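Local coordinates for outer membrane porin protein 32 (Delftia acidovorans, PDB 2FGQ) that forms trimeric, anion-selective channels across the bacterial outer membrane and was captured here with malate bound in its pore, at residues Phe7-Thr12 with Gly33-Arg38; Arg76-Leu81 with Gly91-Pro96; Asp105-Thr110 with Glu254-Tyr259; Thr110-Phe115 with Gly323-Ile328; Gly250-Val255 with Tyr278-Ser283. One frame throughout, in Å; residues are numbered along the deposited sequence.

Contact 1: residues Phe7-Thr12 with Gly33-Arg38; sequences FGIVDT and GASTSR. With SO4 (sulfate ion), chain G.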
# COMPACT_ATOMS: atom_id res chain seq x y z
N PHE A 7 -4.28 -12.05 -9.82
CA PHE A 7 -3.41 -12.13 -10.99
C PHE A 7 -2.27 -11.13 -10.86
O PHE A 7 -2.31 -10.21 -10.06
CB PHE A 7 -4.19 -11.87 -12.28
CG PHE A 7 -4.73 -10.48 -12.37
CD1 PHE A 7 -5.96 -10.15 -11.80
CD2 PHE A 7 -4.01 -9.48 -13.05
CE1 PHE A 7 -6.44 -8.86 -11.88
CE2 PHE A 7 -4.51 -8.19 -13.14
CZ PHE A 7 -5.72 -7.88 -12.56
N GLY A 8 -1.28 -11.25 -11.75
CA GLY A 8 -0.22 -10.29 -11.77
C GLY A 8 0.84 -10.62 -12.77
O GLY A 8 0.78 -11.62 -13.51
N ILE A 9 1.81 -9.71 -12.81
CA ILE A 9 3.00 -9.83 -13.65
C ILE A 9 4.16 -9.23 -12.89
O ILE A 9 4.08 -8.12 -12.40
CB ILE A 9 2.87 -9.08 -15.03
CG1 ILE A 9 1.64 -9.53 -15.80
CG2 ILE A 9 4.14 -9.28 -15.83
CD1 ILE A 9 1.43 -8.82 -17.12
N VAL A 10 5.27 -9.97 -12.83
CA VAL A 10 6.53 -9.38 -12.40
C VAL A 10 7.47 -9.40 -13.62
O VAL A 10 7.83 -10.46 -14.13
CB VAL A 10 7.18 -10.08 -11.20
CG1 VAL A 10 8.41 -9.32 -10.79
CG2 VAL A 10 6.22 -10.17 -10.05
N ASP A 11 7.82 -8.21 -14.07
CA ASP A 11 8.69 -8.00 -15.23
C ASP A 11 9.83 -7.12 -14.72
O ASP A 11 9.62 -5.96 -14.33
CB ASP A 11 7.90 -7.34 -16.36
CG ASP A 11 8.75 -7.00 -17.55
OD1 ASP A 11 9.93 -6.59 -17.37
OD2 ASP A 11 8.25 -7.06 -18.70
N THR A 12 11.03 -7.71 -14.66
CA THR A 12 12.22 -7.05 -14.14
C THR A 12 13.35 -7.28 -15.11
O THR A 12 13.46 -8.34 -15.72
CB THR A 12 12.51 -7.57 -12.72
OG1 THR A 12 11.40 -7.25 -11.90
CG2 THR A 12 13.67 -6.86 -12.06
N GLY A 33 9.69 -3.94 -18.90
CA GLY A 33 10.21 -3.76 -20.25
C GLY A 33 9.35 -4.36 -21.34
O GLY A 33 9.37 -3.85 -22.46
N ALA A 34 8.65 -5.45 -21.04
CA ALA A 34 7.79 -6.16 -22.00
C ALA A 34 6.29 -5.98 -21.66
O ALA A 34 5.47 -5.76 -22.54
CB ALA A 34 8.15 -7.63 -22.08
N SER A 35 5.94 -6.05 -20.39
CA SER A 35 4.58 -5.71 -19.90
C SER A 35 4.72 -4.98 -18.60
O SER A 35 5.65 -5.26 -17.83
CB SER A 35 3.76 -6.96 -19.66
OG SER A 35 3.56 -7.72 -20.84
N THR A 36 3.80 -4.09 -18.30
CA THR A 36 3.85 -3.44 -17.01
C THR A 36 3.60 -4.42 -15.88
O THR A 36 2.63 -5.16 -15.87
CB THR A 36 2.88 -2.27 -16.95
OG1 THR A 36 3.14 -1.36 -18.04
CG2 THR A 36 3.03 -1.49 -15.64
N SER A 37 4.52 -4.43 -14.93
CA SER A 37 4.38 -5.26 -13.74
C SER A 37 3.19 -4.81 -12.93
O SER A 37 2.94 -3.62 -12.81
CB SER A 37 5.61 -5.18 -12.84
OG SER A 37 6.80 -5.51 -13.49
N ARG A 38 2.45 -5.78 -12.41
CA ARG A 38 1.20 -5.47 -11.74
C ARG A 38 0.77 -6.55 -10.79
O ARG A 38 1.23 -7.70 -10.87
CB ARG A 38 0.09 -5.26 -12.81
CG ARG A 38 -0.37 -6.55 -13.48
CD ARG A 38 -1.07 -6.33 -14.83
NE ARG A 38 -0.13 -5.84 -15.81
CZ ARG A 38 -0.42 -5.59 -17.07
NH1 ARG A 38 -1.67 -5.72 -17.52
NH2 ARG A 38 0.54 -5.21 -17.91
S SO4 G . -0.99 -5.20 -20.96
O1 SO4 G . 0.19 -6.11 -20.92
O2 SO4 G . -1.37 -4.92 -22.40
O3 SO4 G . -2.13 -5.79 -20.17
O4 SO4 G . -0.66 -3.93 -20.28
O HOH W 1 8.91 -5.58 -11.36
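Asp-11 reaches from strand 4-17 into the bend of Gly-33 to Ser-35 and collects three successive backbone N-H groups; here the contact is at its tightest. OD2 of Asp-11 accepts twice, from Ala-34 N (2.9 Å) on its syn side and from Ser-35 N (3.0 Å) on its anti side, both donors on the same face of the carboxylate. OD1 is met by Gly-33 N from above the plane and also bonds to Tyr-289 OH. Such donors would probably stabilise a buried negative charge. Ser-37 OG accepts from Asp-11 N at 2.9 Å and shares a water with Thr-12 OG1. A side chain can thus stand in for strand pairing: 4-17 and 26-48 form the first hairpin of the porin barrel, yet their ladder is regular at Ile-9 and Arg-38, an antiparallel hydrogen-bonded pair, and gives way to the bend 33-37 that precedes Arg-38. Within that bend Thr-36 OG1 binds malate. The looser, partly exposed side belongs to Ile-9 and Arg-38, which run alongside each other. Ile-9 CD1 sits 3.4 Å above the Arg-38 guanidinium plane, offset toward the rim, and the bend at chi3 (67°) swings NE round to Thr-36 O, which NE and NH2 both grip in the guanidinium plane. A methionine in place of Arg-38 would probably leave Thr-36 O without this paired grip and take from the sulfate the two nitrogens that hold it here. That sulfate, probably from the crystallisation liquor, takes bonds from Arg-38 NH1 to O3 (2.7 Å) and from Arg-38 NH2 to O4 (2.9 Å).

Contact 2: residues Arg76-Leu81 with Gly91-Pro96; sequences RSTVSL and GRDLVP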
# COMPACT_ATOMS: atom_id res chain seq x y z
N ARG A 76 -6.15 0.43 -12.08
CA ARG A 76 -7.60 0.30 -12.32
C ARG A 76 -8.25 -0.00 -10.97
O ARG A 76 -7.74 -0.84 -10.19
CB ARG A 76 -7.88 -0.88 -13.24
CG ARG A 76 -9.36 -1.08 -13.59
CD ARG A 76 -9.57 -1.97 -14.75
NE ARG A 76 -10.96 -2.38 -14.86
CZ ARG A 76 -11.42 -3.22 -15.78
NH1 ARG A 76 -10.60 -3.68 -16.72
NH2 ARG A 76 -12.68 -3.59 -15.77
N SER A 77 -9.36 0.67 -10.68
CA SER A 77 -10.10 0.38 -9.45
C SER A 77 -11.56 0.58 -9.73
O SER A 77 -12.16 1.57 -9.29
CB SER A 77 -9.63 1.26 -8.29
OG SER A 77 -9.74 2.65 -8.56
N THR A 78 -12.14 -0.35 -10.47
CA THR A 78 -13.50 -0.18 -10.98
C THR A 78 -14.49 -1.16 -10.40
O THR A 78 -14.16 -2.24 -9.90
CB THR A 78 -13.54 -0.35 -12.53
OG1 THR A 78 -12.90 -1.60 -12.89
CG2 THR A 78 -12.77 0.78 -13.21
N VAL A 79 -15.75 -0.76 -10.52
CA VAL A 79 -16.90 -1.63 -10.35
C VAL A 79 -17.76 -1.42 -11.59
O VAL A 79 -17.80 -0.34 -12.17
CB VAL A 79 -17.65 -1.33 -9.01
CG1 VAL A 79 -18.12 0.14 -8.88
CG2 VAL A 79 -18.82 -2.29 -8.79
N SER A 80 -18.41 -2.50 -12.01
CA SER A 80 -19.09 -2.45 -13.30
C SER A 80 -20.36 -3.26 -13.35
O SER A 80 -20.56 -4.17 -12.57
CB SER A 80 -18.18 -2.97 -14.42
OG SER A 80 -17.76 -4.31 -14.15
N LEU A 81 -21.17 -2.96 -14.34
CA LEU A 81 -22.26 -3.81 -14.77
C LEU A 81 -22.11 -4.06 -16.25
O LEU A 81 -21.74 -3.16 -16.98
CB LEU A 81 -23.63 -3.16 -14.50
CG LEU A 81 -24.11 -3.07 -13.07
CD1 LEU A 81 -25.45 -2.30 -13.07
CD2 LEU A 81 -24.26 -4.43 -12.41
N GLY A 91 -14.93 4.28 -11.77
CA GLY A 91 -13.68 4.28 -11.05
C GLY A 91 -12.48 4.59 -11.92
O GLY A 91 -12.53 4.63 -13.17
N ARG A 92 -11.35 4.79 -11.27
CA ARG A 92 -10.12 5.06 -11.98
C ARG A 92 -9.76 3.92 -12.95
O ARG A 92 -9.84 2.74 -12.60
CB ARG A 92 -8.97 5.23 -11.00
CG ARG A 92 -7.69 5.63 -11.79
CD ARG A 92 -6.62 6.09 -10.95
NE ARG A 92 -5.37 6.21 -11.67
CZ ARG A 92 -4.95 7.32 -12.26
NH1 ARG A 92 -5.71 8.41 -12.36
NH2 ARG A 92 -3.74 7.32 -12.78
N ASP A 93 -9.38 4.29 -14.15
CA ASP A 93 -9.04 3.32 -15.18
C ASP A 93 -8.36 4.04 -16.30
O ASP A 93 -8.32 5.29 -16.35
CB ASP A 93 -10.36 2.72 -15.68
CG ASP A 93 -10.23 1.40 -16.40
OD1 ASP A 93 -9.10 0.83 -16.63
OD2 ASP A 93 -11.29 0.84 -16.79
N LEU A 94 -7.84 3.26 -17.22
CA LEU A 94 -7.55 3.79 -18.56
C LEU A 94 -8.77 4.49 -19.14
O LEU A 94 -9.89 3.98 -19.03
CB LEU A 94 -7.13 2.68 -19.52
CG LEU A 94 -5.80 1.98 -19.19
CD1 LEU A 94 -5.72 0.73 -20.04
CD2 LEU A 94 -4.67 2.91 -19.47
N VAL A 95 -8.57 5.66 -19.72
CA VAL A 95 -9.68 6.30 -20.44
C VAL A 95 -9.89 5.56 -21.77
O VAL A 95 -8.99 4.88 -22.24
CB VAL A 95 -9.42 7.82 -20.68
CG1 VAL A 95 -9.35 8.53 -19.33
CG2 VAL A 95 -8.19 8.08 -21.51
N PRO A 96 -11.09 5.64 -22.36
CA PRO A 96 -11.36 4.83 -23.56
C PRO A 96 -10.40 5.10 -24.70
O PRO A 96 -10.03 4.16 -25.41
CB PRO A 96 -12.79 5.21 -23.92
CG PRO A 96 -13.38 5.67 -22.67
CD PRO A 96 -12.29 6.37 -21.91
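Ser-77 N donates to Arg-92 O at 2.9 Å, the one backbone hydrogen bond between the segments, while Arg-76 CA brings a CA-H...O contact to the same oxygen at 3.3 Å. Gly-91 lies close to the opposing chain: a side chain on it would run into Ser-77 O, and its backbone angles would jam any side chain against the preceding carbonyl. Among the side chains, Arg-76 and Asp-93 show how opposite charges can pair without a hydrogen bond. The two run alongside each other in the same direction, with Arg-76 CD 3.4 Å from Asp-93 OD1. Asp-93 OD2 sits over one face of the guanidinium, a long 3.8 Å from Arg-76 NE, and has a second ionic partner in Arg-89, a salt bridge. The N-H of Arg-76 NE points instead at Thr-78 OG1, in the guanidinium plane, at 2.9 Å and nearly straight (170°). Thr-78 CG2 meets Arg-92 O at 3.6 Å. Ser-77 OG touches Arg-92 CB and bonds to Gly-63 O of the third subunit; the guanidinium of Arg-92 leads away to Lys-74 O and Asp-128. Strand 51-60 flanks 76-83 in the barrel wall, its Trp-56 making a cation-pi contact with Arg-76. From here the chain leaves the wall, consistent with the inward-folding third loop of porins: strand 93-94 pairs with 133-134, and Val-95 is the N-cap of helix 96-101, whose Pro-96 packs on Tyr-141 and Tyr-171.

Contact 3: residues Asp105-Thr110 with Glu254-Tyr259; sequences DLFSAT and EVKLQY. With SO4 (sulfate ion), chain F.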
# COMPACT_ATOMS: atom_id res chain seq x y z
N ASP A 105 0.37 -0.01 -30.53
CA ASP A 105 1.77 0.03 -30.19
C ASP A 105 2.27 -1.40 -29.97
O ASP A 105 1.79 -2.09 -29.08
CB ASP A 105 1.89 0.82 -28.89
CG ASP A 105 3.29 1.13 -28.48
OD1 ASP A 105 4.30 0.70 -29.07
OD2 ASP A 105 3.45 1.87 -27.48
N LEU A 106 3.25 -1.82 -30.75
CA LEU A 106 3.73 -3.19 -30.64
C LEU A 106 4.51 -3.49 -29.38
O LEU A 106 4.71 -4.66 -29.04
CB LEU A 106 4.59 -3.49 -31.86
CG LEU A 106 3.93 -4.10 -33.09
CD1 LEU A 106 2.46 -3.94 -33.18
CD2 LEU A 106 4.66 -3.61 -34.29
N PHE A 107 4.92 -2.42 -28.69
CA PHE A 107 5.66 -2.51 -27.43
C PHE A 107 4.77 -2.18 -26.25
O PHE A 107 5.24 -2.08 -25.13
CB PHE A 107 6.86 -1.58 -27.48
CG PHE A 107 7.93 -2.09 -28.37
CD1 PHE A 107 8.85 -3.01 -27.89
CD2 PHE A 107 8.01 -1.70 -29.68
CE1 PHE A 107 9.83 -3.49 -28.71
CE2 PHE A 107 8.99 -2.21 -30.52
CZ PHE A 107 9.89 -3.10 -30.04
N SER A 108 3.48 -2.04 -26.52
CA SER A 108 2.45 -2.09 -25.45
C SER A 108 2.61 -0.97 -24.43
O SER A 108 2.33 -1.17 -23.22
CB SER A 108 2.47 -3.43 -24.73
OG SER A 108 2.52 -4.51 -25.63
N ALA A 109 3.02 0.19 -24.91
CA ALA A 109 3.07 1.40 -24.13
C ALA A 109 3.95 1.20 -22.90
O ALA A 109 3.76 1.87 -21.91
CB ALA A 109 1.64 1.86 -23.70
N THR A 110 4.95 0.33 -23.00
CA THR A 110 5.90 0.18 -21.88
C THR A 110 7.29 -0.14 -22.41
O THR A 110 7.45 -0.42 -23.60
CB THR A 110 5.43 -0.90 -20.84
OG1 THR A 110 6.21 -0.82 -19.64
CG2 THR A 110 5.64 -2.29 -21.31
N GLU A 254 9.24 -14.03 -31.01
CA GLU A 254 8.56 -12.93 -31.70
C GLU A 254 9.57 -11.80 -31.85
O GLU A 254 10.24 -11.45 -30.90
CB GLU A 254 7.36 -12.46 -30.91
CG GLU A 254 6.60 -11.33 -31.56
CD GLU A 254 5.60 -10.71 -30.62
OE1 GLU A 254 5.82 -10.78 -29.38
OE2 GLU A 254 4.60 -10.16 -31.11
N VAL A 255 9.66 -11.23 -33.05
CA VAL A 255 10.48 -10.07 -33.30
C VAL A 255 9.56 -8.89 -33.59
O VAL A 255 8.48 -9.06 -34.19
CB VAL A 255 11.48 -10.32 -34.47
CG1 VAL A 255 10.78 -10.57 -35.78
CG2 VAL A 255 12.43 -9.18 -34.61
N LYS A 256 9.98 -7.72 -33.15
CA LYS A 256 9.21 -6.49 -33.32
C LYS A 256 10.13 -5.34 -33.72
O LYS A 256 11.23 -5.20 -33.21
CB LYS A 256 8.51 -6.07 -32.00
CG LYS A 256 7.66 -7.09 -31.31
CD LYS A 256 7.38 -6.59 -29.89
CE LYS A 256 6.77 -7.60 -29.05
NZ LYS A 256 6.30 -6.94 -27.80
N LEU A 257 9.64 -4.49 -34.62
CA LEU A 257 10.36 -3.33 -35.08
C LEU A 257 9.38 -2.16 -35.20
O LEU A 257 8.33 -2.31 -35.82
CB LEU A 257 10.95 -3.64 -36.46
CG LEU A 257 12.21 -3.07 -37.08
CD1 LEU A 257 12.11 -2.77 -38.60
CD2 LEU A 257 13.01 -2.09 -36.34
N GLN A 258 9.74 -1.02 -34.62
CA GLN A 258 8.85 0.13 -34.65
C GLN A 258 9.63 1.40 -34.86
O GLN A 258 10.70 1.58 -34.28
CB GLN A 258 8.07 0.20 -33.34
CG GLN A 258 6.85 1.10 -33.39
CD GLN A 258 5.92 0.81 -32.20
OE1 GLN A 258 5.94 1.53 -31.18
NE2 GLN A 258 5.11 -0.23 -32.32
N TYR A 259 9.09 2.25 -35.71
CA TYR A 259 9.63 3.57 -35.98
C TYR A 259 8.63 4.62 -35.53
O TYR A 259 7.44 4.46 -35.76
CB TYR A 259 9.89 3.74 -37.52
CG TYR A 259 10.26 5.16 -37.89
CD1 TYR A 259 11.56 5.62 -37.75
CD2 TYR A 259 9.28 6.07 -38.30
CE1 TYR A 259 11.88 6.95 -38.04
CE2 TYR A 259 9.59 7.39 -38.61
CZ TYR A 259 10.89 7.82 -38.47
OH TYR A 259 11.22 9.13 -38.76
S SO4 F . 4.27 -9.58 -26.30
O1 SO4 F . 4.70 -10.95 -26.01
O2 SO4 F . 4.74 -9.18 -27.64
O3 SO4 F . 2.80 -9.54 -26.31
O4 SO4 F . 4.78 -8.65 -25.29
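Phe-107 lays one face of its ring against Lys-256, whose CD stands 4.1 Å above the plane, offset toward the rim, while Gln-258 CB meets the ring edge in its plane, 3.8 Å from Phe-107 CE2. The rim atom Phe-107 CZ also touches Lys-256 CB, at 3.8 Å. Against this ring the amide of Gln-258 is turned almost perpendicular, and its end lies between the carboxylate of Asp-105 and the backbone of Leu-106. Asp-105 organises its own loop: OD1 accepts from Phe-107 N, met from above the carboxylate plane, an Asx turn within the type I turn 105-108. OD2 takes Ala-109 N as well as Phe-115 N. Lys-256, extended beyond CG, carries NZ past the ring to Leu-106 O (3.0 Å), in the carbonyl plane. Lys-256 NZ also binds O2 of a sulfate at 2.7 Å, an ion probably from the crystallisation liquor that is also held by Arg-329. The principle is an economical one, since a single long side chain supplies apolar methylenes to the ring and a charge at its end. This ties the loop folded into the pore to strand 253-264 of the wall, and the ammonium would probably add to the attraction that an anion-selective channel exerts on negative solutes.

Contact 4: residues Thr110-Phe115 with Gly323-Ile328; sequences TGIGPF and GVQVGI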
# COMPACT_ATOMS: atom_id res chain seq x y z
N THR A 110 4.95 0.33 -23.00
CA THR A 110 5.90 0.18 -21.88
C THR A 110 7.29 -0.14 -22.41
O THR A 110 7.45 -0.42 -23.60
CB THR A 110 5.43 -0.90 -20.84
OG1 THR A 110 6.21 -0.82 -19.64
CG2 THR A 110 5.64 -2.29 -21.31
N GLY A 111 8.28 -0.05 -21.53
CA GLY A 111 9.66 -0.31 -21.91
C GLY A 111 10.31 0.90 -22.56
O GLY A 111 9.73 1.99 -22.59
N ILE A 112 11.52 0.73 -23.08
CA ILE A 112 12.15 1.81 -23.93
C ILE A 112 11.54 1.93 -25.36
O ILE A 112 11.70 2.90 -26.12
CB ILE A 112 13.69 1.58 -24.05
CG1 ILE A 112 14.03 0.19 -24.60
CG2 ILE A 112 14.37 1.82 -22.75
CD1 ILE A 112 15.49 0.08 -24.98
N GLY A 113 10.92 0.91 -25.83
CA GLY A 113 10.49 0.92 -27.21
C GLY A 113 9.23 1.66 -27.60
O GLY A 113 9.00 1.76 -28.79
N PRO A 114 8.36 2.10 -26.69
CA PRO A 114 6.97 2.28 -27.10
C PRO A 114 6.74 3.64 -27.72
O PRO A 114 7.56 4.55 -27.65
CB PRO A 114 6.20 2.15 -25.79
CG PRO A 114 7.07 2.79 -24.83
CD PRO A 114 8.53 2.44 -25.27
N PHE A 115 5.59 3.74 -28.31
CA PHE A 115 5.08 5.03 -28.79
C PHE A 115 4.96 5.99 -27.63
O PHE A 115 4.42 5.62 -26.56
CB PHE A 115 3.70 4.78 -29.37
CG PHE A 115 3.05 5.98 -29.98
CD1 PHE A 115 3.65 6.65 -31.03
CD2 PHE A 115 1.86 6.42 -29.50
CE1 PHE A 115 3.01 7.76 -31.63
CE2 PHE A 115 1.21 7.52 -30.09
CZ PHE A 115 1.81 8.19 -31.14
N GLY A 323 19.55 2.86 -25.99
CA GLY A 323 19.16 2.11 -24.80
C GLY A 323 18.95 0.65 -25.07
O GLY A 323 18.64 0.23 -26.19
N VAL A 324 19.13 -0.13 -24.02
CA VAL A 324 18.97 -1.58 -24.07
C VAL A 324 18.26 -2.01 -22.78
O VAL A 324 18.55 -1.49 -21.69
CB VAL A 324 20.37 -2.29 -24.09
CG1 VAL A 324 20.18 -3.80 -24.25
CG2 VAL A 324 21.22 -1.74 -25.17
N GLN A 325 17.38 -3.00 -22.91
CA GLN A 325 16.73 -3.65 -21.74
C GLN A 325 16.73 -5.13 -22.04
O GLN A 325 16.36 -5.55 -23.15
CB GLN A 325 15.25 -3.25 -21.59
CG GLN A 325 14.98 -1.93 -21.10
CD GLN A 325 13.49 -1.62 -21.03
OE1 GLN A 325 12.77 -1.89 -22.00
NE2 GLN A 325 13.05 -1.02 -19.93
N VAL A 326 17.12 -5.93 -21.06
CA VAL A 326 17.03 -7.38 -21.18
C VAL A 326 16.44 -7.88 -19.86
O VAL A 326 16.94 -7.54 -18.81
CB VAL A 326 18.42 -8.00 -21.40
CG1 VAL A 326 18.38 -9.51 -21.34
CG2 VAL A 326 19.01 -7.56 -22.76
N GLY A 327 15.43 -8.71 -19.94
CA GLY A 327 14.66 -9.05 -18.75
C GLY A 327 13.83 -10.31 -18.87
O GLY A 327 13.91 -11.06 -19.84
N ILE A 328 13.06 -10.54 -17.81
CA ILE A 328 12.16 -11.67 -17.71
C ILE A 328 10.81 -11.10 -17.32
O ILE A 328 10.70 -10.19 -16.49
CB ILE A 328 12.67 -12.70 -16.66
CG1 ILE A 328 11.71 -13.90 -16.52
CG2 ILE A 328 12.91 -12.11 -15.29
CD1 ILE A 328 12.28 -15.09 -15.78
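Ile-112 and Gln-325 pass antiparallel, each reaching beyond the other, where the loop folded into the porin barrel meets its last strand, 320-331. The segment 110-115 belongs to the long connection between barrel strands 86-90 and 137-141, consistent with the constriction loop of general porins, and here it leans on the inner side of the wall. Starting at Ile-112 CB, which is 4.1 Å from Gln-325 OE1, the side chain runs on with both branches near the amide. A chi1 of 56° puts Ile-112 CG1 in the crowded position between the backbone N and the carbonyl carbon, 3.6 Å from Gln-325 OE1. The other branch, Ile-112 CG2, rests against Gln-325 CD at 3.9 Å. At the tip, Ile-112 CD1 comes down on the strand backbone, 3.4 Å from Gly-323 O and 3.8 Å from Val-324 N. Gly-323 offers only its backbone to that methyl; a CB there would point toward the loop and come within contact distance of the methyl. Leu-305, Ala-307, Asn-291 and Ala-293 also touch the same isoleucine, so the loop is anchored by a buried apolar group as well as by polar bonding. Such a pairing of one hydrogen bond with one inserted side chain is a compact way to fasten a loop to a sheet. Gly-111, with positive phi (83°), passes close to the amide, its CA 3.5 Å from Gln-325 OE1. The fastening bond runs from Ile-112 N to Gln-325 OE1 at 3.1 Å and is fairly straight, yet the donor stands above the amide plane, 56° out of it.

Contact 5: residues Gly250-Val255 with Tyr278-Ser283; sequences GGVGEV and YVHNLS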
# COMPACT_ATOMS: atom_id res chain seq x y z
N GLY A 250 10.01 -18.95 -35.26
CA GLY A 250 10.24 -20.31 -34.80
C GLY A 250 9.44 -20.91 -33.67
O GLY A 250 10.01 -21.60 -32.83
N GLY A 251 8.13 -20.73 -33.60
CA GLY A 251 7.40 -21.48 -32.57
C GLY A 251 7.30 -20.90 -31.16
O GLY A 251 6.24 -21.02 -30.53
N VAL A 252 8.36 -20.27 -30.64
CA VAL A 252 8.27 -19.62 -29.32
C VAL A 252 8.81 -18.16 -29.27
O VAL A 252 8.80 -17.52 -28.23
CB VAL A 252 8.99 -20.52 -28.28
CG1 VAL A 252 10.48 -20.34 -28.31
CG2 VAL A 252 8.46 -20.27 -26.98
N GLY A 253 9.23 -17.63 -30.41
CA GLY A 253 9.80 -16.30 -30.49
C GLY A 253 8.92 -15.30 -31.20
O GLY A 253 8.01 -15.65 -31.93
N GLU A 254 9.24 -14.03 -31.01
CA GLU A 254 8.56 -12.93 -31.70
C GLU A 254 9.57 -11.80 -31.85
O GLU A 254 10.24 -11.45 -30.90
CB GLU A 254 7.36 -12.46 -30.91
CG GLU A 254 6.60 -11.33 -31.56
CD GLU A 254 5.60 -10.71 -30.62
OE1 GLU A 254 5.82 -10.78 -29.38
OE2 GLU A 254 4.60 -10.16 -31.11
N VAL A 255 9.66 -11.23 -33.05
CA VAL A 255 10.48 -10.07 -33.30
C VAL A 255 9.56 -8.89 -33.59
O VAL A 255 8.48 -9.06 -34.19
CB VAL A 255 11.48 -10.32 -34.47
CG1 VAL A 255 10.78 -10.57 -35.78
CG2 VAL A 255 12.43 -9.18 -34.61
N TYR A 278 12.75 -8.46 -29.10
CA TYR A 278 12.59 -9.88 -29.24
C TYR A 278 11.98 -10.40 -27.94
O TYR A 278 12.39 -9.98 -26.87
CB TYR A 278 13.94 -10.57 -29.47
CG TYR A 278 13.77 -11.98 -29.96
CD1 TYR A 278 13.41 -12.20 -31.27
CD2 TYR A 278 13.91 -13.08 -29.12
CE1 TYR A 278 13.22 -13.45 -31.77
CE2 TYR A 278 13.72 -14.40 -29.64
CZ TYR A 278 13.36 -14.54 -30.97
OH TYR A 278 13.13 -15.78 -31.57
N VAL A 279 11.02 -11.31 -28.05
CA VAL A 279 10.44 -12.00 -26.92
C VAL A 279 10.58 -13.50 -27.17
O VAL A 279 10.22 -13.99 -28.24
CB VAL A 279 8.96 -11.62 -26.78
CG1 VAL A 279 8.31 -12.36 -25.63
CG2 VAL A 279 8.82 -10.12 -26.59
N HIS A 280 11.12 -14.20 -26.19
CA HIS A 280 11.32 -15.63 -26.28
C HIS A 280 10.49 -16.28 -25.17
O HIS A 280 10.83 -16.15 -23.98
CB HIS A 280 12.78 -15.94 -26.09
CG HIS A 280 13.12 -17.39 -26.22
ND1 HIS A 280 13.28 -18.23 -25.15
CD2 HIS A 280 13.35 -18.14 -27.32
CE1 HIS A 280 13.57 -19.44 -25.57
NE2 HIS A 280 13.64 -19.42 -26.89
N ASN A 281 9.44 -17.00 -25.53
CA ASN A 281 8.60 -17.64 -24.52
C ASN A 281 9.20 -18.94 -23.98
O ASN A 281 9.56 -19.86 -24.74
CB ASN A 281 7.17 -17.87 -25.02
CG ASN A 281 6.54 -16.61 -25.54
OD1 ASN A 281 6.12 -16.51 -26.69
ND2 ASN A 281 6.41 -15.69 -24.72
N LEU A 282 9.36 -19.00 -22.68
CA LEU A 282 9.74 -20.26 -22.03
C LEU A 282 8.52 -21.08 -21.69
O LEU A 282 8.59 -22.31 -21.57
CB LEU A 282 10.53 -19.98 -20.76
CG LEU A 282 11.82 -19.19 -20.90
CD1 LEU A 282 12.39 -18.93 -19.51
CD2 LEU A 282 12.82 -19.94 -21.76
N SER A 283 7.39 -20.38 -21.59
CA SER A 283 6.08 -20.98 -21.40
C SER A 283 5.08 -19.92 -21.79
O SER A 283 5.46 -18.79 -22.09
CB SER A 283 5.86 -21.36 -19.93
OG SER A 283 5.73 -20.20 -19.08
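Asn-281 N donates to Val-252 O at 2.8 Å in an almost straight bond (172°), and the ladder continues with the reciprocal pair Glu-254 N to Val-279 O (2.9 Å) and Val-279 N to Glu-254 O (3.0 Å). The first bond of that pair is the more bent. Between the hydrogen bonds, Gly-253 CA and Tyr-278 CA make CA-H...O contacts to Val-279 O and Glu-254 O. Outward from this ladder the two faces differ. On one, Glu-254 and Val-279 run alongside each other, with Glu-254 OE1 4.1 Å from Val-279 CG2. On the other, Tyr-278 shows how a ring can pack over the backbone of a neighbouring strand. Its CG is anti to the backbone N (chi1 -165°), and the ring leans across the opposite chain, where Tyr-278 CD1 is 3.3 Å from Glu-254 O, Glu-254 N lies over one face and Tyr-278 OH comes 3.5 Å from Gly-253 CA. A CB on Gly-253 would collide with that hydroxyl. Val-255 CB touches Tyr-278 CD1 at 4.2 Å, and Val-249 of the preceding strand also packs on the ring. An alanine in place of Tyr-278 would probably strip this cover from the Gly-253 and Glu-254 backbone and open a gap beside Val-255. Ser-283 OG binds Glu-45 of the second subunit at the trimer interface. Paired strands running at 172° and ending next to short turns are as expected of neighbouring strands in the antiparallel 16-stranded porin barrel, here probably at its periplasmic rim.

How the contacts relate
Contacts 1, 2 and 4 are largely buried, whereas contacts 3 and 5 are only partly so, and contact 5 lies farthest from the chain centre. Contacts 1 and 5 join neighbouring barrel strands, the latter by ordinary ladder bonds, the former partly through a carboxylate. Contacts 3 and 4 instead fasten successive parts of one inward loop to the wall, and they share Thr-110. Contact 2 marks where that loop departs and is rich in charge. Strand 253-264 serves both contacts 3 and 5. Thr-12 pairs with Ile-328, linking contacts 1 and 4 where the barrel closes.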